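Local coordinates for protein NAD nucleotidase (Haemophilus influenzae, PDB 3ZTV) that degrades NAD to adenosine and nicotinamide riboside, acting as a zinc-dependent periplasmic 5'-nucleotidase with NAD pyrophosphatase activity, at residues 22-26 with 74-78; 42-46 with 265-269; 426-430 with 545-550. Residues are numbered along the deposited sequence.

Interaction 1 of 3, residues 22-26 with 74-78; sequences HSYLE and GTLYF. With ZN (zinc ion), chain C.
H22 and S23 open the first segment with left-handed backbone angles (50/43 and 65/20). H22 NE2 binds zinc at 2.1 Å, as do D20 and D70. H22 ND1 is hydrogen-bonded to T73 O. H22 CA and G74 CA, 5.0 Å apart, are the nearest CA pair. H22 O meets G74 CA at 3.5 Å; a CB on G74 would clash with it. S23 O accepts from T75 OG1 at 2.8 Å. T75 (chi1 77°, p) is the N-cap of helix 76-79; its OG1 accepts from Y77 N at 3.0 Å. Segment 22-26 continues from the D-x-H metal motif (D20 to H22) after strand 11-18, as in calcineurin-like phosphoesterases. S23 OG is hydrogen-bonded to D86 OD2. Y24 centres an inverse gamma turn; T75 CG2 makes a CH-pi contact over its ring face. L25 CB makes another over the Y77 ring. With chi1 m in both residues and E26 chi2 t, E26 OE2 accepts from Y77 OH at 2.7 Å. E26 OE1 forms a salt bridge with K347.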
loop_
_atom_site.group_PDB
_atom_site.type_symbol
_atom_site.label_atom_id
_atom_site.label_comp_id
_atom_site.label_asym_id
_atom_site.label_seq_id
_atom_site.Cartn_x
_atom_site.Cartn_y
_atom_site.Cartn_z
ATOM N N HIS A 22 5.234 -23.973 16.287
ATOM C CA HIS A 22 3.819 -24.262 16.581
ATOM C C HIS A 22 3.629 -25.132 17.834
ATOM O O HIS A 22 2.853 -26.091 17.831
ATOM C CB HIS A 22 3.156 -24.913 15.369
ATOM C CG HIS A 22 2.784 -23.943 14.285
ATOM N ND1 HIS A 22 1.680 -23.121 14.358
ATOM C CD2 HIS A 22 3.351 -23.698 13.078
ATOM C CE1 HIS A 22 1.601 -22.387 13.259
ATOM N NE2 HIS A 22 2.595 -22.734 12.455
ATOM N N SER A 23 4.381 -24.812 18.877
ATOM C CA SER A 23 4.242 -25.491 20.162
ATOM C C SER A 23 4.611 -26.973 20.139
ATOM O O SER A 23 4.211 -27.725 21.043
ATOM C CB SER A 23 2.834 -25.275 20.747
ATOM O OG SER A 23 2.578 -23.895 20.951
ATOM N N TYR A 24 5.388 -27.393 19.134
ATOM C CA TYR A 24 5.883 -28.772 19.077
ATOM C C TYR A 24 7.118 -28.908 19.961
ATOM O O TYR A 24 8.263 -28.867 19.480
ATOM C CB TYR A 24 6.197 -29.204 17.640
ATOM C CG TYR A 24 4.981 -29.676 16.887
ATOM C CD1 TYR A 24 3.996 -28.783 16.479
ATOM C CD2 TYR A 24 4.803 -31.025 16.595
ATOM C CE1 TYR A 24 2.873 -29.216 15.793
ATOM C CE2 TYR A 24 3.683 -31.471 15.911
ATOM C CZ TYR A 24 2.724 -30.557 15.510
ATOM O OH TYR A 24 1.619 -31.014 14.830
ATOM N N LEU A 25 6.894 -29.074 21.257
ATOM C CA LEU A 25 8.013 -29.215 22.180
ATOM C C LEU A 25 8.644 -30.602 22.116
ATOM O O LEU A 25 9.843 -30.759 22.353
ATOM C CB LEU A 25 7.581 -28.909 23.617
ATOM C CG LEU A 25 7.736 -27.454 24.068
ATOM C CD1 LEU A 25 7.036 -26.481 23.131
ATOM C CD2 LEU A 25 7.243 -27.279 25.497
ATOM N N GLU A 26 7.837 -31.608 21.793
ATOM C CA GLU A 26 8.319 -32.983 21.702
ATOM C C GLU A 26 8.570 -33.328 20.243
ATOM O O GLU A 26 8.074 -32.645 19.355
ATOM C CB GLU A 26 7.283 -33.952 22.289
ATOM C CG GLU A 26 7.035 -33.798 23.788
ATOM C CD GLU A 26 6.129 -34.887 24.346
ATOM O OE1 GLU A 26 6.412 -36.082 24.110
ATOM O OE2 GLU A 26 5.135 -34.556 25.023
ATOM N N GLY A 74 -0.777 -25.222 18.075
ATOM C CA GLY A 74 -0.609 -26.434 17.298
ATOM C C GLY A 74 -0.634 -27.705 18.130
ATOM O O GLY A 74 -0.816 -28.784 17.572
ATOM N N THR A 75 -0.427 -27.578 19.442
ATOM C CA THR A 75 -0.472 -28.726 20.357
ATOM C C THR A 75 -1.001 -28.268 21.713
ATOM O O THR A 75 -1.154 -27.069 21.965
ATOM C CB THR A 75 0.922 -29.328 20.620
ATOM O OG1 THR A 75 1.613 -28.490 21.548
ATOM C CG2 THR A 75 1.738 -29.493 19.325
ATOM N N LEU A 76 -1.253 -29.227 22.608
ATOM C CA LEU A 76 -1.701 -28.899 23.963
ATOM C C LEU A 76 -0.648 -28.140 24.771
ATOM O O LEU A 76 -0.959 -27.562 25.811
ATOM C CB LEU A 76 -2.150 -30.154 24.730
ATOM C CG LEU A 76 -3.474 -30.786 24.292
ATOM C CD1 LEU A 76 -3.715 -32.061 25.088
ATOM C CD2 LEU A 76 -4.626 -29.820 24.487
ATOM N N TYR A 77 0.601 -28.133 24.306
ATOM C CA TYR A 77 1.621 -27.334 24.987
ATOM C C TYR A 77 1.316 -25.839 24.910
ATOM O O TYR A 77 1.749 -25.073 25.771
ATOM C CB TYR A 77 3.027 -27.630 24.457
ATOM C CG TYR A 77 3.618 -28.906 25.019
ATOM C CD1 TYR A 77 4.054 -28.973 26.345
ATOM C CD2 TYR A 77 3.749 -30.042 24.237
ATOM C CE1 TYR A 77 4.597 -30.139 26.864
ATOM C CE2 TYR A 77 4.293 -31.220 24.752
ATOM C CZ TYR A 77 4.722 -31.252 26.069
ATOM O OH TYR A 77 5.255 -32.410 26.609
ATOM N N PHE A 78 0.573 -25.417 23.887
ATOM C CA PHE A 78 0.068 -24.055 23.886
ATOM C C PHE A 78 -1.192 -23.941 24.736
ATOM O O PHE A 78 -1.255 -23.137 25.663
ATOM C CB PHE A 78 -0.258 -23.522 22.490
ATOM C CG PHE A 78 -0.924 -22.193 22.550
ATOM C CD1 PHE A 78 -0.223 -21.097 22.992
ATOM C CD2 PHE A 78 -2.275 -22.062 22.293
ATOM C CE1 PHE A 78 -0.827 -19.869 23.108
ATOM C CE2 PHE A 78 -2.890 -20.830 22.411
ATOM C CZ PHE A 78 -2.163 -19.738 22.817
HETATM ZN ZN ZN C . 3.116 -21.606 10.747
HETATM O O HOH W 1 -0.451 -29.281 14.855
HETATM O O HOH W 2 2.072 -20.473 9.372
#

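Interaction 2 of 3, residues 42-46 with 265-269; sequences DIGGF and WAYSA
S268 and I43 have the largest areas buried here, followed by G44. S268 is the third residue of a type I' turn from A266 to A269, closed by A269 N to A266 O at 3.2 Å. Y267 (58/45) and S268 (55/28) are its central residues. With chi1 at 60° (p), S268 OG accepts from G45 N at 2.9 Å. Y24 O, of segment 22-26, is a further hydrogen-bond partner of S268 OG. Water 3 donates to Y267 O at 2.9 Å and accepts weakly from G45 N at 3.2 Å.

G44 CA lies 4.0 Å from A269 CA, the nearest CA pair, and 3.0 Å from S268 O. At 81/-154, a CB on G44 would clash with S268 O. G45, at 93/147, is the N-cap of the next helix.

I43 is extended, with chi1 at 51° (p) and chi2 at 167° (t). I43 CD1 touches A269 CB at 3.9 Å and W265 CZ3 at 4.0 Å.

The turn lies in the connection from strand 258-263 of one mixed sheet to strand 270-278 of another. Against it sits the junction of strand 37-43 and helix 46-59. Strand 28-34 pairs with strand 37-43 and reaches both I43 and Y267.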
loop_
_atom_site.group_PDB
_atom_site.type_symbol
_atom_site.label_atom_id
_atom_site.label_comp_id
_atom_site.label_asym_id
_atom_site.label_seq_id
_atom_site.Cartn_x
_atom_site.Cartn_y
_atom_site.Cartn_z
ATOM N N ASP A 42 11.377 -40.642 14.217
ATOM C CA ASP A 42 11.012 -39.450 14.972
ATOM C C ASP A 42 11.959 -38.307 14.633
ATOM O O ASP A 42 13.176 -38.515 14.524
ATOM C CB ASP A 42 11.056 -39.724 16.475
ATOM C CG ASP A 42 9.968 -40.684 16.919
ATOM O OD1 ASP A 42 8.847 -40.595 16.379
ATOM O OD2 ASP A 42 10.246 -41.539 17.783
ATOM N N ILE A 43 11.396 -37.109 14.464
ATOM C CA ILE A 43 12.177 -35.901 14.199
ATOM C C ILE A 43 11.776 -34.768 15.127
ATOM O O ILE A 43 10.675 -34.745 15.678
ATOM C CB ILE A 43 12.018 -35.400 12.743
ATOM C CG1 ILE A 43 10.541 -35.274 12.352
ATOM C CG2 ILE A 43 12.750 -36.315 11.773
ATOM C CD1 ILE A 43 10.306 -34.489 11.061
ATOM N N GLY A 44 12.700 -33.837 15.324
ATOM C CA GLY A 44 12.371 -32.586 15.966
ATOM C C GLY A 44 12.313 -32.601 17.478
ATOM O O GLY A 44 12.962 -33.416 18.142
ATOM N N GLY A 45 11.518 -31.683 18.019
ATOM C CA GLY A 45 11.456 -31.454 19.450
ATOM C C GLY A 45 12.410 -30.348 19.860
ATOM O O GLY A 45 13.475 -30.176 19.257
ATOM N N PHE A 46 12.030 -29.584 20.877
ATOM C CA PHE A 46 12.830 -28.431 21.263
ATOM C C PHE A 46 14.121 -28.776 21.999
ATOM O O PHE A 46 15.038 -27.961 22.024
ATOM C CB PHE A 46 12.011 -27.393 22.039
ATOM C CG PHE A 46 12.126 -26.003 21.468
ATOM C CD1 PHE A 46 13.189 -25.181 21.819
ATOM C CD2 PHE A 46 11.182 -25.526 20.571
ATOM C CE1 PHE A 46 13.307 -23.913 21.293
ATOM C CE2 PHE A 46 11.302 -24.248 20.036
ATOM C CZ PHE A 46 12.363 -23.443 20.405
ATOM N N TRP A 265 11.604 -25.427 7.220
ATOM C CA TRP A 265 10.524 -26.410 7.367
ATOM C C TRP A 265 9.545 -25.938 8.454
ATOM O O TRP A 265 9.089 -24.790 8.393
ATOM C CB TRP A 265 11.098 -27.814 7.630
ATOM C CG TRP A 265 10.229 -28.956 7.151
ATOM C CD1 TRP A 265 9.049 -28.866 6.470
ATOM C CD2 TRP A 265 10.499 -30.358 7.302
ATOM N NE1 TRP A 265 8.562 -30.127 6.199
ATOM C CE2 TRP A 265 9.436 -31.058 6.696
ATOM C CE3 TRP A 265 11.542 -31.086 7.886
ATOM C CZ2 TRP A 265 9.378 -32.458 6.673
ATOM C CZ3 TRP A 265 11.485 -32.464 7.863
ATOM C CH2 TRP A 265 10.405 -33.138 7.268
ATOM N N ALA A 266 9.208 -26.782 9.431
ATOM C CA ALA A 266 8.330 -26.390 10.532
ATOM C C ALA A 266 8.401 -27.419 11.654
ATOM O O ALA A 266 9.108 -28.425 11.547
ATOM C CB ALA A 266 6.888 -26.236 10.039
ATOM N N TYR A 267 7.659 -27.147 12.730
ATOM C CA TYR A 267 7.397 -28.116 13.809
ATOM C C TYR A 267 8.675 -28.649 14.469
ATOM O O TYR A 267 8.811 -29.857 14.723
ATOM C CB TYR A 267 6.501 -29.272 13.327
ATOM C CG TYR A 267 5.135 -28.868 12.800
ATOM C CD1 TYR A 267 4.609 -27.600 13.030
ATOM C CD2 TYR A 267 4.362 -29.770 12.081
ATOM C CE1 TYR A 267 3.353 -27.237 12.537
ATOM C CE2 TYR A 267 3.107 -29.424 11.602
ATOM C CZ TYR A 267 2.610 -28.151 11.832
ATOM O OH TYR A 267 1.367 -27.786 11.352
ATOM N N SER A 268 9.591 -27.728 14.759
ATOM C CA SER A 268 10.877 -27.989 15.418
ATOM C C SER A 268 11.760 -29.039 14.730
ATOM O O SER A 268 12.604 -29.643 15.379
ATOM C CB SER A 268 10.722 -28.247 16.938
ATOM O OG SER A 268 9.894 -29.357 17.236
ATOM N N ALA A 269 11.623 -29.199 13.412
ATOM C CA ALA A 269 12.317 -30.291 12.712
ATOM C C ALA A 269 13.707 -29.945 12.198
ATOM O O ALA A 269 14.518 -30.857 11.999
ATOM C CB ALA A 269 11.467 -30.801 11.557
HETATM O O HOH W 3 8.575 -31.949 16.707
#

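Interaction 3 of 3, residues 426-430 with 545-550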
loop_
_atom_site.group_PDB
_atom_site.type_symbol
_atom_site.label_atom_id
_atom_site.label_comp_id
_atom_site.label_asym_id
_atom_site.label_seq_id
_atom_site.Cartn_x
_atom_site.Cartn_y
_atom_site.Cartn_z
ATOM N N ALA A 426 -11.232 -34.427 23.338
ATOM C CA ALA A 426 -11.226 -33.840 21.994
ATOM C C ALA A 426 -10.285 -34.585 21.054
ATOM O O ALA A 426 -10.610 -34.822 19.891
ATOM C CB ALA A 426 -10.859 -32.364 22.045
ATOM N N TYR A 427 -9.120 -34.953 21.569
ATOM C CA TYR A 427 -8.157 -35.724 20.798
ATOM C C TYR A 427 -8.620 -37.168 20.585
ATOM O O TYR A 427 -8.180 -37.833 19.653
ATOM C CB TYR A 427 -6.776 -35.662 21.451
ATOM C CG TYR A 427 -6.032 -34.381 21.135
ATOM C CD1 TYR A 427 -6.249 -33.218 21.867
ATOM C CD2 TYR A 427 -5.117 -34.338 20.095
ATOM C CE1 TYR A 427 -5.565 -32.048 21.568
ATOM C CE2 TYR A 427 -4.437 -33.181 19.788
ATOM C CZ TYR A 427 -4.660 -32.039 20.527
ATOM O OH TYR A 427 -3.972 -30.891 20.209
ATOM N N THR A 428 -9.527 -37.632 21.442
ATOM C CA THR A 428 -10.173 -38.930 21.262
ATOM C C THR A 428 -11.257 -38.861 20.189
ATOM O O THR A 428 -11.387 -39.778 19.372
ATOM C CB THR A 428 -10.805 -39.422 22.581
ATOM O OG1 THR A 428 -9.774 -39.622 23.554
ATOM C CG2 THR A 428 -11.560 -40.730 22.367
ATOM N N PHE A 429 -12.036 -37.782 20.203
ATOM C CA PHE A 429 -13.088 -37.567 19.214
ATOM C C PHE A 429 -12.495 -37.505 17.806
ATOM O O PHE A 429 -13.093 -37.995 16.848
ATOM C CB PHE A 429 -13.831 -36.249 19.477
ATOM C CG PHE A 429 -14.680 -36.247 20.719
ATOM C CD1 PHE A 429 -15.143 -37.428 21.273
ATOM C CD2 PHE A 429 -15.027 -35.049 21.325
ATOM C CE1 PHE A 429 -15.931 -37.412 22.414
ATOM C CE2 PHE A 429 -15.809 -35.031 22.463
ATOM C CZ PHE A 429 -16.260 -36.216 23.006
ATOM N N LEU A 430 -11.320 -36.887 17.696
ATOM C CA LEU A 430 -10.720 -36.547 16.410
ATOM C C LEU A 430 -9.282 -37.030 16.365
ATOM O O LEU A 430 -8.367 -36.292 16.743
ATOM C CB LEU A 430 -10.753 -35.036 16.226
ATOM C CG LEU A 430 -12.157 -34.437 16.225
ATOM C CD1 LEU A 430 -12.098 -32.954 16.531
ATOM C CD2 LEU A 430 -12.864 -34.698 14.902
ATOM N N ASP A 545 -7.712 -29.896 14.139
ATOM C CA ASP A 545 -9.105 -30.262 14.403
ATOM C C ASP A 545 -9.478 -30.432 15.880
ATOM O O ASP A 545 -10.496 -29.905 16.325
ATOM C CB ASP A 545 -9.545 -31.484 13.573
ATOM C CG ASP A 545 -8.603 -32.691 13.694
ATOM O OD1 ASP A 545 -7.720 -32.709 14.576
ATOM O OD2 ASP A 545 -8.771 -33.640 12.890
ATOM N N ALA A 546 -8.653 -31.138 16.648
ATOM C CA ALA A 546 -8.959 -31.348 18.060
ATOM C C ALA A 546 -8.935 -30.016 18.809
ATOM O O ALA A 546 -9.733 -29.780 19.721
ATOM C CB ALA A 546 -7.986 -32.337 18.678
ATOM N N GLU A 547 -8.003 -29.147 18.421
ATOM C CA GLU A 547 -7.914 -27.825 19.031
ATOM C C GLU A 547 -9.128 -26.948 18.690
ATOM O O GLU A 547 -9.571 -26.156 19.518
ATOM C CB GLU A 547 -6.593 -27.136 18.663
ATOM C CG GLU A 547 -5.355 -27.860 19.210
ATOM C CD GLU A 547 -5.261 -27.828 20.728
ATOM O OE1 GLU A 547 -5.906 -26.967 21.352
ATOM O OE2 GLU A 547 -4.529 -28.668 21.302
ATOM N N SER A 548 -9.680 -27.113 17.492
ATOM C CA SER A 548 -10.922 -26.418 17.136
ATOM C C SER A 548 -12.069 -26.862 18.044
ATOM O O SER A 548 -12.874 -26.046 18.512
ATOM C CB SER A 548 -11.290 -26.700 15.680
ATOM O OG SER A 548 -10.326 -26.169 14.791
ATOM N N PHE A 549 -12.132 -28.162 18.306
ATOM C CA PHE A 549 -13.156 -28.704 19.184
ATOM C C PHE A 549 -13.017 -28.131 20.587
ATOM O O PHE A 549 -14.003 -27.729 21.197
ATOM C CB PHE A 549 -13.112 -30.229 19.213
ATOM C CG PHE A 549 -14.366 -30.843 19.764
ATOM C CD1 PHE A 549 -14.622 -30.820 21.122
ATOM C CD2 PHE A 549 -15.315 -31.389 18.917
ATOM C CE1 PHE A 549 -15.782 -31.364 21.631
ATOM C CE2 PHE A 549 -16.480 -31.934 19.425
ATOM C CZ PHE A 549 -16.710 -31.916 20.784
ATOM N N ILE A 550 -11.787 -28.074 21.093
ATOM C CA ILE A 550 -11.529 -27.457 22.392
ATOM C C ILE A 550 -11.987 -25.986 22.447
ATOM O O ILE A 550 -12.633 -25.567 23.410
ATOM C CB ILE A 550 -10.041 -27.588 22.781
ATOM C CG1 ILE A 550 -9.727 -29.037 23.147
ATOM C CG2 ILE A 550 -9.690 -26.654 23.924
ATOM C CD1 ILE A 550 -8.246 -29.363 23.078
HETATM O O HOH W 4 -6.460 -34.981 15.501
#
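This is a buried helix-to-helix contact in the C-terminal nucleotide-binding domain. The end of helix 423-429 packs on the start of helix 545-555. The D545 side chain is about 6 Å from bound adenosine and about 5 Å from that of F432, which lines the pocket. The nearest CA pair is A426 and A546, 5.2 Å apart. Small side chains allow this: A426 CB lies 3.7 Å from A546 O. A546 CB sits almost on the normal of the Y427 ring, 3.5 Å from its centroid, a CH-pi contact. F429 turns its ring edge toward the face of F549, offset, with planes at 62°. L430 CD1 rests 4.0 Å from F549 CB. Helix 386-396 packs on L430 and F549. Water 4 donates to L430 O at 2.6 Å and to D545 OD1 at 2.8 Å. Y427 OH donates to E547 OE2 at 2.5 Å. Apolar packing and this short bond therefore join the two helices, while E547 OE1, hydrogen-bonded to T79 OG1, links them to helix 76-79.

Interaction 1 lies between the other two and touches both. Its centre is 11 Å from that of interaction 2 and 14 Å from that of interaction 3. Y24 O meets S268 OG at 2.8 Å, and L25 O meets F46 N at 2.9 Å; both are probable hydrogen bonds. Y24 and Y267 also stack. Toward interaction 3, L76 CG packs on Y427 CE1 at 3.7 Å and L76 CD2 on I550 CD1 at 3.9 Å. Interactions 2 and 3 are about 10 Å apart at their nearest atoms. Interaction 1 holds the zinc ligand H22, whereas adenosine lies close to interaction 3. Interactions 1 and 3 therefore meet where the metal-binding and nucleoside-binding parts adjoin.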